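PDB 3GD5: ornithine carbamoyltransferase from Gloeobacter violaceus, which probably catalyses the reversible transfer of the carbamoyl group from carbamoyl phosphate to ornithine, giving citrulline and phosphate in arginine biosynthesis. Local coordinates for residues A[53-56]-A[62-65]; A[150-155]-A[266-271]; A[22-27]-A[206-211]; A[215-220]-A[251-256]; A[34-37]-A[41-44]. All coordinates share one frame; numbering follows the deposited sequence.

Contact 1: residues A[53-56]-A[62-65]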
# COMPACT_ATOMS: atom_id res chain seq x y z
N LEU A 53 -12.53 -19.45 -12.96
CA LEU A 53 -11.08 -19.38 -12.87
C LEU A 53 -10.71 -18.82 -11.50
O LEU A 53 -11.00 -17.66 -11.21
CB LEU A 53 -10.53 -18.45 -13.95
CG LEU A 53 -11.01 -18.67 -15.38
CD1 LEU A 53 -10.54 -17.51 -16.24
CD2 LEU A 53 -10.47 -19.99 -15.91
N VAL A 54 -10.08 -19.63 -10.66
CA VAL A 54 -9.67 -19.15 -9.35
C VAL A 54 -8.15 -19.17 -9.27
O VAL A 54 -7.53 -20.18 -8.96
CB VAL A 54 -10.28 -19.99 -8.20
CG1 VAL A 54 -10.12 -21.44 -8.50
CG2 VAL A 54 -9.62 -19.65 -6.87
N PHE A 55 -7.56 -18.03 -9.59
CA PHE A 55 -6.11 -17.89 -9.57
C PHE A 55 -5.65 -17.14 -8.34
O PHE A 55 -5.87 -15.93 -8.23
CB PHE A 55 -5.64 -17.15 -10.83
CG PHE A 55 -6.03 -17.81 -12.12
CD1 PHE A 55 -6.47 -19.14 -12.14
CD2 PHE A 55 -5.93 -17.12 -13.32
CE1 PHE A 55 -6.80 -19.77 -13.34
CE2 PHE A 55 -6.25 -17.74 -14.53
CZ PHE A 55 -6.69 -19.07 -14.54
N LEU A 56 -5.03 -17.85 -7.42
CA LEU A 56 -4.52 -17.24 -6.20
C LEU A 56 -3.32 -16.38 -6.55
O LEU A 56 -2.80 -15.64 -5.72
CB LEU A 56 -4.12 -18.30 -5.18
CG LEU A 56 -5.26 -18.88 -4.34
CD1 LEU A 56 -6.28 -19.57 -5.23
CD2 LEU A 56 -4.69 -19.85 -3.32
N THR A 62 -2.23 -17.61 -18.59
CA THR A 62 -3.09 -18.75 -18.32
C THR A 62 -4.55 -18.35 -18.46
O THR A 62 -5.33 -19.07 -19.08
CB THR A 62 -2.86 -19.30 -16.91
OG1 THR A 62 -1.48 -19.64 -16.76
CG2 THR A 62 -3.72 -20.55 -16.69
N ARG A 63 -4.92 -17.20 -17.92
CA ARG A 63 -6.30 -16.76 -17.98
C ARG A 63 -6.82 -16.60 -19.40
O ARG A 63 -7.94 -17.00 -19.69
CB ARG A 63 -6.50 -15.45 -17.20
CG ARG A 63 -7.97 -15.04 -17.06
CD ARG A 63 -8.18 -14.07 -15.89
NE ARG A 63 -7.41 -12.83 -16.03
CZ ARG A 63 -7.62 -11.94 -16.99
NH1 ARG A 63 -8.58 -12.13 -17.90
NH2 ARG A 63 -6.87 -10.85 -17.05
N VAL A 64 -6.01 -16.03 -20.29
CA VAL A 64 -6.45 -15.85 -21.68
C VAL A 64 -6.57 -17.19 -22.42
O VAL A 64 -7.56 -17.43 -23.11
CB VAL A 64 -5.50 -14.91 -22.46
CG1 VAL A 64 -4.08 -15.44 -22.42
CG2 VAL A 64 -5.97 -14.78 -23.91
N SER A 65 -5.58 -18.05 -22.28
CA SER A 65 -5.63 -19.34 -22.97
C SER A 65 -6.83 -20.18 -22.51
O SER A 65 -7.49 -20.83 -23.32
CB SER A 65 -4.32 -20.13 -22.75
OG SER A 65 -4.06 -20.37 -21.38

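Contact 2: residues A[150-155]-A[266-271]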
# COMPACT_ATOMS: atom_id res chain seq x y z
N GLU A 150 3.39 -32.38 -33.49
CA GLU A 150 3.19 -31.66 -34.74
C GLU A 150 4.51 -31.39 -35.47
O GLU A 150 4.51 -31.14 -36.67
CB GLU A 150 2.48 -30.32 -34.49
CG GLU A 150 1.11 -30.45 -33.83
CD GLU A 150 0.43 -29.10 -33.62
OE1 GLU A 150 1.09 -28.17 -33.10
OE2 GLU A 150 -0.77 -28.97 -33.97
N ASN A 151 5.63 -31.43 -34.75
CA ASN A 151 6.93 -31.18 -35.36
C ASN A 151 7.67 -32.42 -35.86
O ASN A 151 8.42 -32.34 -36.84
CB ASN A 151 7.85 -30.42 -34.41
CG ASN A 151 7.58 -28.92 -34.41
OD1 ASN A 151 6.62 -28.45 -33.80
ND2 ASN A 151 8.43 -28.17 -35.10
N PHE A 152 7.49 -33.56 -35.20
CA PHE A 152 8.18 -34.77 -35.61
C PHE A 152 7.25 -35.90 -36.05
O PHE A 152 7.71 -36.97 -36.44
CB PHE A 152 9.08 -35.27 -34.48
CG PHE A 152 10.16 -34.30 -34.08
CD1 PHE A 152 9.94 -33.37 -33.07
CD2 PHE A 152 11.40 -34.31 -34.72
CE1 PHE A 152 10.95 -32.48 -32.68
CE2 PHE A 152 12.41 -33.43 -34.35
CZ PHE A 152 12.18 -32.51 -33.33
N GLY A 153 5.95 -35.65 -35.99
CA GLY A 153 4.98 -36.66 -36.39
C GLY A 153 4.99 -37.88 -35.49
O GLY A 153 4.44 -38.92 -35.85
N ARG A 154 5.62 -37.75 -34.33
CA ARG A 154 5.70 -38.86 -33.37
C ARG A 154 6.16 -38.33 -32.02
O ARG A 154 6.61 -37.19 -31.91
CB ARG A 154 6.69 -39.92 -33.86
CG ARG A 154 8.11 -39.38 -34.06
CD ARG A 154 9.09 -40.47 -34.44
NE ARG A 154 10.43 -39.93 -34.73
CZ ARG A 154 10.71 -39.14 -35.76
NH1 ARG A 154 9.76 -38.77 -36.61
NH2 ARG A 154 11.95 -38.70 -35.94
N LEU A 155 6.05 -39.16 -30.99
CA LEU A 155 6.48 -38.77 -29.65
C LEU A 155 7.45 -39.80 -29.09
O LEU A 155 8.48 -39.45 -28.51
CB LEU A 155 5.28 -38.65 -28.71
CG LEU A 155 4.18 -37.66 -29.09
CD1 LEU A 155 3.11 -37.69 -28.03
CD2 LEU A 155 4.75 -36.25 -29.23
N GLU A 266 17.81 -31.82 -36.17
CA GLU A 266 16.45 -31.32 -36.33
C GLU A 266 15.91 -30.89 -34.96
O GLU A 266 14.70 -30.88 -34.74
CB GLU A 266 15.53 -32.40 -36.91
CG GLU A 266 16.27 -33.56 -37.58
CD GLU A 266 16.99 -34.46 -36.59
OE1 GLU A 266 16.31 -35.07 -35.73
OE2 GLU A 266 18.24 -34.55 -36.65
N ALA A 267 16.81 -30.54 -34.05
CA ALA A 267 16.42 -30.13 -32.71
C ALA A 267 15.54 -28.89 -32.68
O ALA A 267 15.76 -27.91 -33.40
CB ALA A 267 17.66 -29.90 -31.85
N ILE A 268 14.53 -28.95 -31.81
CA ILE A 268 13.58 -27.88 -31.61
C ILE A 268 13.81 -27.29 -30.21
O ILE A 268 14.27 -28.00 -29.31
CB ILE A 268 12.13 -28.42 -31.75
CG1 ILE A 268 11.59 -28.10 -33.14
CG2 ILE A 268 11.22 -27.87 -30.67
CD1 ILE A 268 12.39 -28.71 -34.26
N VAL A 269 13.51 -26.00 -30.05
CA VAL A 269 13.68 -25.33 -28.76
C VAL A 269 12.33 -24.87 -28.21
O VAL A 269 11.60 -24.12 -28.86
CB VAL A 269 14.60 -24.09 -28.87
CG1 VAL A 269 14.69 -23.39 -27.52
CG2 VAL A 269 15.99 -24.51 -29.34
N LEU A 270 12.00 -25.33 -27.00
CA LEU A 270 10.75 -24.96 -26.35
C LEU A 270 10.98 -24.18 -25.07
O LEU A 270 11.95 -24.41 -24.35
CB LEU A 270 9.91 -26.21 -26.02
CG LEU A 270 9.38 -27.06 -27.18
CD1 LEU A 270 8.43 -28.12 -26.64
CD2 LEU A 270 8.67 -26.17 -28.18
N HIS A 271 10.08 -23.24 -24.80
CA HIS A 271 10.14 -22.44 -23.58
C HIS A 271 8.69 -22.13 -23.22
O HIS A 271 7.95 -21.58 -24.02
CB HIS A 271 10.93 -21.14 -23.81
CG HIS A 271 11.20 -20.36 -22.56
ND1 HIS A 271 12.45 -19.90 -22.22
CD2 HIS A 271 10.36 -19.94 -21.58
CE1 HIS A 271 12.38 -19.22 -21.09
NE2 HIS A 271 11.12 -19.23 -20.68

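Contact 3: residues A[22-27]-A[206-211]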
# COMPACT_ATOMS: atom_id res chain seq x y z
N LEU A 22 -3.65 -39.09 -15.58
CA LEU A 22 -3.92 -39.67 -16.88
C LEU A 22 -2.93 -40.78 -17.08
O LEU A 22 -1.73 -40.56 -16.94
CB LEU A 22 -3.70 -38.64 -17.99
CG LEU A 22 -4.48 -37.32 -18.01
CD1 LEU A 22 -3.72 -36.32 -18.86
CD2 LEU A 22 -5.88 -37.55 -18.55
N ASP A 23 -3.40 -41.99 -17.38
CA ASP A 23 -2.47 -43.07 -17.65
C ASP A 23 -2.04 -42.86 -19.10
O ASP A 23 -2.49 -41.90 -19.75
CB ASP A 23 -3.14 -44.45 -17.47
CG ASP A 23 -4.40 -44.63 -18.29
OD1 ASP A 23 -4.42 -44.26 -19.49
OD2 ASP A 23 -5.39 -45.15 -17.74
N GLU A 24 -1.17 -43.72 -19.62
CA GLU A 24 -0.70 -43.56 -21.00
C GLU A 24 -1.86 -43.47 -21.99
O GLU A 24 -1.83 -42.66 -22.91
CB GLU A 24 0.21 -44.73 -21.40
CG GLU A 24 1.41 -44.94 -20.50
CD GLU A 24 1.06 -45.69 -19.22
OE1 GLU A 24 1.98 -45.94 -18.41
OE2 GLU A 24 -0.12 -46.03 -19.02
N ALA A 25 -2.87 -44.30 -21.80
CA ALA A 25 -4.03 -44.33 -22.70
C ALA A 25 -4.85 -43.04 -22.68
O ALA A 25 -5.28 -42.54 -23.72
CB ALA A 25 -4.92 -45.51 -22.35
N GLN A 26 -5.08 -42.49 -21.50
CA GLN A 26 -5.86 -41.28 -21.39
C GLN A 26 -5.11 -40.07 -21.98
O GLN A 26 -5.72 -39.19 -22.59
CB GLN A 26 -6.23 -41.06 -19.93
CG GLN A 26 -6.96 -42.27 -19.36
CD GLN A 26 -7.22 -42.18 -17.87
OE1 GLN A 26 -6.29 -42.05 -17.08
NE2 GLN A 26 -8.49 -42.26 -17.48
N LEU A 27 -3.79 -40.05 -21.82
CA LEU A 27 -3.00 -38.95 -22.34
C LEU A 27 -3.07 -38.89 -23.86
O LEU A 27 -3.23 -37.80 -24.44
CB LEU A 27 -1.54 -39.09 -21.89
CG LEU A 27 -0.59 -37.97 -22.35
CD1 LEU A 27 -1.17 -36.61 -21.98
CD2 LEU A 27 0.79 -38.18 -21.71
N ALA A 206 8.29 -45.07 -17.39
CA ALA A 206 9.17 -45.27 -18.53
C ALA A 206 9.56 -46.73 -18.69
O ALA A 206 9.88 -47.19 -19.80
CB ALA A 206 10.42 -44.41 -18.37
N GLY A 207 9.54 -47.46 -17.58
CA GLY A 207 9.89 -48.86 -17.61
C GLY A 207 8.95 -49.66 -18.49
O GLY A 207 9.34 -50.67 -19.08
N ARG A 208 7.72 -49.18 -18.60
CA ARG A 208 6.71 -49.85 -19.40
C ARG A 208 6.55 -49.24 -20.78
O ARG A 208 5.95 -49.84 -21.67
CB ARG A 208 5.37 -49.83 -18.65
CG ARG A 208 5.47 -50.45 -17.26
CD ARG A 208 4.13 -50.56 -16.54
NE ARG A 208 3.65 -49.30 -15.98
CZ ARG A 208 3.02 -48.36 -16.67
NH1 ARG A 208 2.78 -48.52 -17.97
NH2 ARG A 208 2.61 -47.25 -16.07
N THR A 209 7.09 -48.04 -20.98
CA THR A 209 6.98 -47.38 -22.27
C THR A 209 8.27 -47.48 -23.06
O THR A 209 8.32 -47.17 -24.24
CB THR A 209 6.60 -45.90 -22.11
OG1 THR A 209 7.61 -45.23 -21.34
CG2 THR A 209 5.25 -45.77 -21.41
N GLY A 210 9.33 -47.92 -22.38
CA GLY A 210 10.62 -48.08 -23.03
C GLY A 210 11.41 -46.79 -23.20
O GLY A 210 12.33 -46.74 -24.03
N ALA A 211 11.06 -45.76 -22.44
CA ALA A 211 11.77 -44.49 -22.52
C ALA A 211 12.74 -44.45 -21.35
O ALA A 211 12.55 -45.17 -20.38
CB ALA A 211 10.78 -43.33 -22.41

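Contact 4: residues A[215-220]-A[251-256]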
# COMPACT_ATOMS: atom_id res chain seq x y z
N ILE A 215 18.28 -37.76 -14.47
CA ILE A 215 18.40 -36.53 -13.70
C ILE A 215 19.90 -36.27 -13.63
O ILE A 215 20.62 -36.90 -12.87
CB ILE A 215 17.79 -36.66 -12.28
CG1 ILE A 215 18.21 -35.47 -11.41
CG2 ILE A 215 18.24 -37.96 -11.64
CD1 ILE A 215 17.98 -34.11 -12.05
N LEU A 216 20.35 -35.34 -14.46
CA LEU A 216 21.77 -35.02 -14.56
C LEU A 216 22.13 -33.64 -14.04
O LEU A 216 21.27 -32.82 -13.71
CB LEU A 216 22.22 -35.13 -16.01
CG LEU A 216 21.70 -36.32 -16.82
CD1 LEU A 216 22.24 -36.25 -18.24
CD2 LEU A 216 22.12 -37.62 -16.15
N ARG A 217 23.43 -33.39 -13.98
CA ARG A 217 23.94 -32.12 -13.52
C ARG A 217 24.43 -31.32 -14.74
O ARG A 217 24.25 -30.11 -14.80
CB ARG A 217 25.08 -32.35 -12.54
CG ARG A 217 25.55 -31.12 -11.80
CD ARG A 217 24.48 -30.56 -10.86
NE ARG A 217 24.07 -31.51 -9.83
CZ ARG A 217 23.02 -32.32 -9.92
NH1 ARG A 217 22.73 -33.15 -8.93
NH2 ARG A 217 22.26 -32.29 -11.00
N ASP A 218 25.03 -32.02 -15.70
CA ASP A 218 25.56 -31.37 -16.91
C ASP A 218 24.54 -31.23 -18.02
O ASP A 218 23.97 -32.22 -18.49
CB ASP A 218 26.78 -32.13 -17.45
CG ASP A 218 27.23 -31.62 -18.82
OD1 ASP A 218 27.40 -30.40 -18.99
OD2 ASP A 218 27.41 -32.45 -19.73
N PRO A 219 24.30 -29.99 -18.47
CA PRO A 219 23.35 -29.66 -19.53
C PRO A 219 23.83 -30.06 -20.93
O PRO A 219 23.02 -30.30 -21.84
CB PRO A 219 23.16 -28.16 -19.38
CG PRO A 219 24.52 -27.71 -18.95
CD PRO A 219 24.90 -28.76 -17.91
N PHE A 220 25.15 -30.11 -21.12
CA PHE A 220 25.70 -30.49 -22.42
C PHE A 220 25.59 -31.99 -22.60
O PHE A 220 25.62 -32.50 -23.71
CB PHE A 220 27.15 -30.04 -22.55
CG PHE A 220 27.29 -28.58 -22.84
CD1 PHE A 220 27.48 -27.66 -21.81
CD2 PHE A 220 27.19 -28.11 -24.15
CE1 PHE A 220 27.56 -26.30 -22.07
CE2 PHE A 220 27.27 -26.75 -24.42
CZ PHE A 220 27.45 -25.84 -23.38
N GLU A 251 23.71 -20.11 -14.47
CA GLU A 251 24.41 -19.58 -15.62
C GLU A 251 24.71 -20.57 -16.75
O GLU A 251 24.41 -20.31 -17.91
CB GLU A 251 25.72 -18.94 -15.15
CG GLU A 251 26.32 -17.93 -16.09
CD GLU A 251 27.58 -17.29 -15.51
OE1 GLU A 251 28.12 -16.37 -16.15
OE2 GLU A 251 28.01 -17.73 -14.42
N GLN A 252 25.30 -21.71 -16.40
CA GLN A 252 25.67 -22.74 -17.38
C GLN A 252 24.47 -23.49 -17.96
O GLN A 252 24.62 -24.27 -18.91
CB GLN A 252 26.62 -23.76 -16.74
CG GLN A 252 27.61 -23.16 -15.75
CD GLN A 252 27.06 -23.08 -14.32
OE1 GLN A 252 25.95 -22.59 -14.09
NE2 GLN A 252 27.85 -23.55 -13.36
N TYR A 253 23.29 -23.25 -17.40
CA TYR A 253 22.07 -23.92 -17.85
C TYR A 253 21.26 -23.04 -18.79
O TYR A 253 20.05 -22.88 -18.64
CB TYR A 253 21.25 -24.30 -16.63
CG TYR A 253 21.96 -25.29 -15.74
CD1 TYR A 253 21.80 -26.66 -15.91
CD2 TYR A 253 22.85 -24.84 -14.75
CE1 TYR A 253 22.50 -27.57 -15.13
CE2 TYR A 253 23.55 -25.75 -13.97
CZ TYR A 253 23.37 -27.11 -14.17
OH TYR A 253 24.09 -28.02 -13.42
N GLN A 254 21.95 -22.46 -19.76
CA GLN A 254 21.31 -21.59 -20.73
C GLN A 254 21.25 -22.31 -22.07
O GLN A 254 22.22 -22.95 -22.47
CB GLN A 254 22.14 -20.32 -20.88
CG GLN A 254 21.56 -19.31 -21.85
CD GLN A 254 22.54 -18.19 -22.15
OE1 GLN A 254 23.50 -18.39 -22.90
NE2 GLN A 254 22.32 -17.03 -21.55
N ILE A 255 20.12 -22.23 -22.75
CA ILE A 255 20.07 -22.85 -24.06
C ILE A 255 20.55 -21.75 -25.01
O ILE A 255 19.94 -20.68 -25.12
CB ILE A 255 18.64 -23.39 -24.40
CG1 ILE A 255 18.19 -22.92 -25.78
CG2 ILE A 255 17.68 -23.05 -23.31
CD1 ILE A 255 18.90 -23.62 -26.91
N ASN A 256 21.69 -22.01 -25.63
CA ASN A 256 22.32 -21.09 -26.56
C ASN A 256 22.85 -21.87 -27.75
O ASN A 256 22.69 -23.09 -27.81
CB ASN A 256 23.49 -20.37 -25.88
CG ASN A 256 24.41 -21.33 -25.16
OD1 ASN A 256 24.71 -22.41 -25.67
ND2 ASN A 256 24.86 -20.94 -23.97

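Contact 5: residues A[34-37]-A[41-44]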
# COMPACT_ATOMS: atom_id res chain seq x y z
N ALA A 34 -7.32 -33.01 -28.80
CA ALA A 34 -6.81 -31.66 -29.01
C ALA A 34 -6.50 -31.45 -30.50
O ALA A 34 -6.90 -30.44 -31.09
CB ALA A 34 -5.56 -31.44 -28.18
N HIS A 35 -5.79 -32.40 -31.10
CA HIS A 35 -5.44 -32.30 -32.51
C HIS A 35 -6.68 -32.24 -33.40
O HIS A 35 -6.77 -31.41 -34.30
CB HIS A 35 -4.58 -33.49 -32.95
CG HIS A 35 -4.37 -33.57 -34.43
ND1 HIS A 35 -3.68 -32.62 -35.14
CD2 HIS A 35 -4.80 -34.49 -35.33
CE1 HIS A 35 -3.68 -32.94 -36.42
NE2 HIS A 35 -4.35 -34.07 -36.57
N GLN A 36 -7.63 -33.14 -33.16
CA GLN A 36 -8.84 -33.17 -33.96
C GLN A 36 -9.58 -31.85 -33.82
O GLN A 36 -10.10 -31.31 -34.80
CB GLN A 36 -9.74 -34.31 -33.51
CG GLN A 36 -9.07 -35.66 -33.51
CD GLN A 36 -10.00 -36.77 -33.05
OE1 GLN A 36 -10.64 -36.66 -32.00
NE2 GLN A 36 -10.10 -37.83 -33.84
N LEU A 37 -9.64 -31.35 -32.59
CA LEU A 37 -10.32 -30.09 -32.32
C LEU A 37 -9.60 -28.96 -33.03
O LEU A 37 -10.22 -28.08 -33.63
CB LEU A 37 -10.36 -29.85 -30.81
CG LEU A 37 -11.67 -30.06 -30.03
CD1 LEU A 37 -12.55 -31.11 -30.70
CD2 LEU A 37 -11.34 -30.45 -28.60
N GLU A 41 -11.40 -31.54 -37.30
CA GLU A 41 -11.75 -32.91 -37.64
C GLU A 41 -12.70 -33.42 -36.57
O GLU A 41 -13.14 -34.57 -36.59
CB GLU A 41 -10.50 -33.79 -37.67
CG GLU A 41 -9.52 -33.47 -38.78
CD GLU A 41 -8.18 -34.13 -38.55
OE1 GLU A 41 -8.16 -35.28 -38.07
OE2 GLU A 41 -7.13 -33.50 -38.85
N ARG A 42 -13.00 -32.55 -35.62
CA ARG A 42 -13.87 -32.88 -34.51
C ARG A 42 -14.49 -31.58 -34.01
O ARG A 42 -13.96 -30.50 -34.29
CB ARG A 42 -13.05 -33.53 -33.39
CG ARG A 42 -13.85 -34.24 -32.32
CD ARG A 42 -14.43 -35.56 -32.82
NE ARG A 42 -15.03 -36.34 -31.74
CZ ARG A 42 -14.35 -37.04 -30.84
NH1 ARG A 42 -13.02 -37.08 -30.89
NH2 ARG A 42 -14.99 -37.71 -29.89
N VAL A 43 -15.60 -31.67 -33.29
CA VAL A 43 -16.26 -30.49 -32.77
C VAL A 43 -16.91 -30.78 -31.43
O VAL A 43 -17.75 -31.68 -31.33
CB VAL A 43 -17.33 -29.96 -33.73
CG1 VAL A 43 -18.09 -28.81 -33.09
CG2 VAL A 43 -16.69 -29.49 -35.02
N ALA A 44 -16.51 -30.04 -30.40
CA ALA A 44 -17.06 -30.21 -29.06
C ALA A 44 -17.91 -28.98 -28.74
O ALA A 44 -17.92 -28.00 -29.48
CB ALA A 44 -15.94 -30.35 -28.04

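Contact 1: residues A[53-56]-A[62-65]
Arg63 lays its aliphatic stem against Leu53 and Phe55, while its NH2 leaves the subunit to hydrogen-bond the backbone O of Asp79 of the second subunit. The site is the strand-to-helix step of a beta-alpha-beta unit (strand 50-55, helix 60-72, strand 76-79) in the carbamoyl phosphate domain. Across the two segments the evidence is purely van der Waals. CB of Arg63 meets CE2 of Phe55 at 3.5 Å, at the ring edge and near its plane. With CG anti to the backbone N (chi1 -172°), Arg63 also carries its CG to 3.7 Å from CD1 of Leu53, the two side chains crossing at about a right angle. Leu53 CB lies 3.9 Å above one face of the Phe55 ring, near the rim. With an alanine at Phe55, Arg63 CB and the Thr62 methyl would probably lose the ring they abut, and a gap would probably open beside Arg110, which by similarity binds carbamoyl phosphate. Thr62, assigned by similarity to the same site, divides its branches: OG1 hydrogen-bonds Ser59 OG, and CG2, anti to the backbone N, stands 4.0 Å from CZ of Phe55.

Contact 2: residues A[150-155]-A[266-271]
Asn151, in the last turn of helix 138-152, packs the end of its side chain against Ile268. This is a helix-on-sheet contact: the C-terminal end of the helix meets strand 268-271, an outermost strand, within this chain, of the five-stranded parallel sheet in the Rossmann-like ornithine domain. His137-Gln140, which by similarity bind carbamoyl phosphate, lie at the N-terminal end of the helix, with His137 just before it; the side chain of Ile268 is about 11 Å from that of Gln140.

Phe152 comes next and buries the most surface. Its CG lies beside the backbone N (chi1 -62°), and the ring reaches out so that CZ is 3.3 Å from the carbonyl O of Glu266. That oxygen sits near the ring plane, at the edge rather than over a face. CE2 is 4.2 Å from Glu266 CB, and the ring stands almost perpendicular to the carboxylate, at 87°. Ile268 approaches from the opposite direction, its CD1 3.9 Å from CZ. An alanine in place of Phe152 would probably uncover the Glu266 carbonyl and leave both Ile268 CD1 and Ile228, on the adjacent strand, without their aromatic neighbour.

Gly153, the first residue past the helix, leaves helical geometry with a positive phi (65°). Arg154 then folds back: Phe152 CB lies 4.1 Å above one face of its guanidinium, toward the rim. Glu266 carries the opposite charge, yet its OE1 remains 5.7 Å from Arg154 NH2, too far for direct contact.

Contact 3: residues A[22-27]-A[206-211]
Glu24 and Arg208 meet at about a right angle, carboxylate and guanidinium planes 83° apart, in a salt bridge across the surface. It joins the start of helix 24-39, opened by a capping box, to the end of helix 196-209, and thereby sequences of the carbamoyl phosphate and ornithine domains. Both terminal nitrogens of Arg208 converge on one oxygen: NH1 lies 2.7 Å and NH2 2.8 Å from Glu24 OE1. The grip is end-on, through NH1 and NH2, and the oxygen lies close to the guanidinium plane. From the side of the carboxylate the two bonds differ, because NH2 uses the syn lone pair whereas NH1 arrives well above the plane. Each bond is bent, with an N-H...O angle of 139°, as expected when two donors share a single acceptor.

Both chains are bent on the way to the meeting point, Glu24 at chi2 (80°) and Arg208 at chi3, and neither group reaches out fully extended. Alongside the ion pair, CG of Glu24 rests 4.0 Å from CG2 of Thr209. The hydroxyl of Thr209 is directed to another partner, the backbone O of Ala178 in helix 168-180, and Leu27 packs on that same helix.

Glu24 occupies the first turn of its helix, where a negative charge would probably interact well with the helix dipole. Asp23 just before it is the N-cap, and the capping box closes in both directions: Asp23 N donates to Gln26 OE1 at 2.9 Å, and Gln26 N donates to Asp23 OD1 at 2.8 Å.

Contact 4: residues A[215-220]-A[251-256]
Tyr253 donates its phenolic OH to the backbone O of Arg217, at a modelled distance of 2.5 Å. This bond ties loop 251-256 to the strand-to-helix turn that leaves strand 213-216, an outer strand, within this chain, of the Rossmann-like parallel sheet in the ornithine domain. The C=O...O angle is 144°, the hydroxyl being tilted 19° from the carbonyl plane, and the acceptor lies near the plane of the ring at its edge. The aliphatic part of Arg217 keeps the bond company, with CD 3.6 Å from Tyr253 OH. Pro219 crosses the tyrosine at about a right angle, its CD 3.9 Å from Tyr253 CE1, while its CG sits 3.4 Å from the backbone O of Gln252.

Outside this shell, further contacts hold each of the two segments. Arg217 NH2 makes a weak hydrogen bond to Thr188 O, and Phe220 packs on Ala258 and Leu259 of helix 257-261. Asn256 caps that helix through OD1, which accepts from Leu259 N, and its ND2 donates to Gln254 OE1 at 3.1 Å. On the other segment Asp218 is the N-cap of helix 219-223, its OD1 accepting from Phe220 N at 3.1 Å from above the carboxylate plane.

Contact 5: residues A[34-37]-A[41-44]
Gln36 and Glu41 are joined through the backbone at the C-terminal end of helix 24-39, where it gives way to the loop before strand 50-55 on the surface of the carbamoyl phosphate domain. Glu41 N donates to Gln36 O at 2.8 Å, five residues back, with a bent N-H...O angle of 132°. This bond folds the departing chain against the last turns of the helix.

Among polar side chains, Gln36 OE1 accepts a weak hydrogen bond from Arg42 NH1 at 2.7 Å. The oxygen lies at the edge of the guanidinium and in its plane, but the amide itself stands nearly perpendicular to that plane, at 89°. His35 NE2 and Glu41 OE2 are neighbours at 3.6 Å, with ring and carboxylate likewise almost perpendicular.

The apolar share falls to the stems. CB of Gln36 and CB of Arg42 press together at 3.4 Å. Ala34 and Ala44 also touch Ala306 and Ala309, respectively, of helix 293-312, which places the turn beside that helix. Leu37, whose chi1 of -105° departs from the staggered positions, carries CD1 round to 3.7 Å from Arg42 CB and 4.4 Å from Ala44 CB.

Along the chain contact 5 closes first and contact 1 follows; contact 3 spans both, since 22-27 precedes them and 206-211 comes after. Contacts 3 and 5 share helix 24-39, one at its start and the other near its end. Contacts 1 and 5 lie in the carbamoyl phosphate domain, their centres 23 Å apart, and contact 4 belongs to the ornithine domain. Contacts 2 and 4 reach the same five-stranded parallel sheet from its two outer strands and touch where Val269 CG2 packs on Ile255 CD1 (3.9 Å). Contacts 2 and 3 cross in sequence, centres about 19 Å apart, without touching; the Glu24-Arg208 salt bridge of contact 3 joins sequences of the two domains.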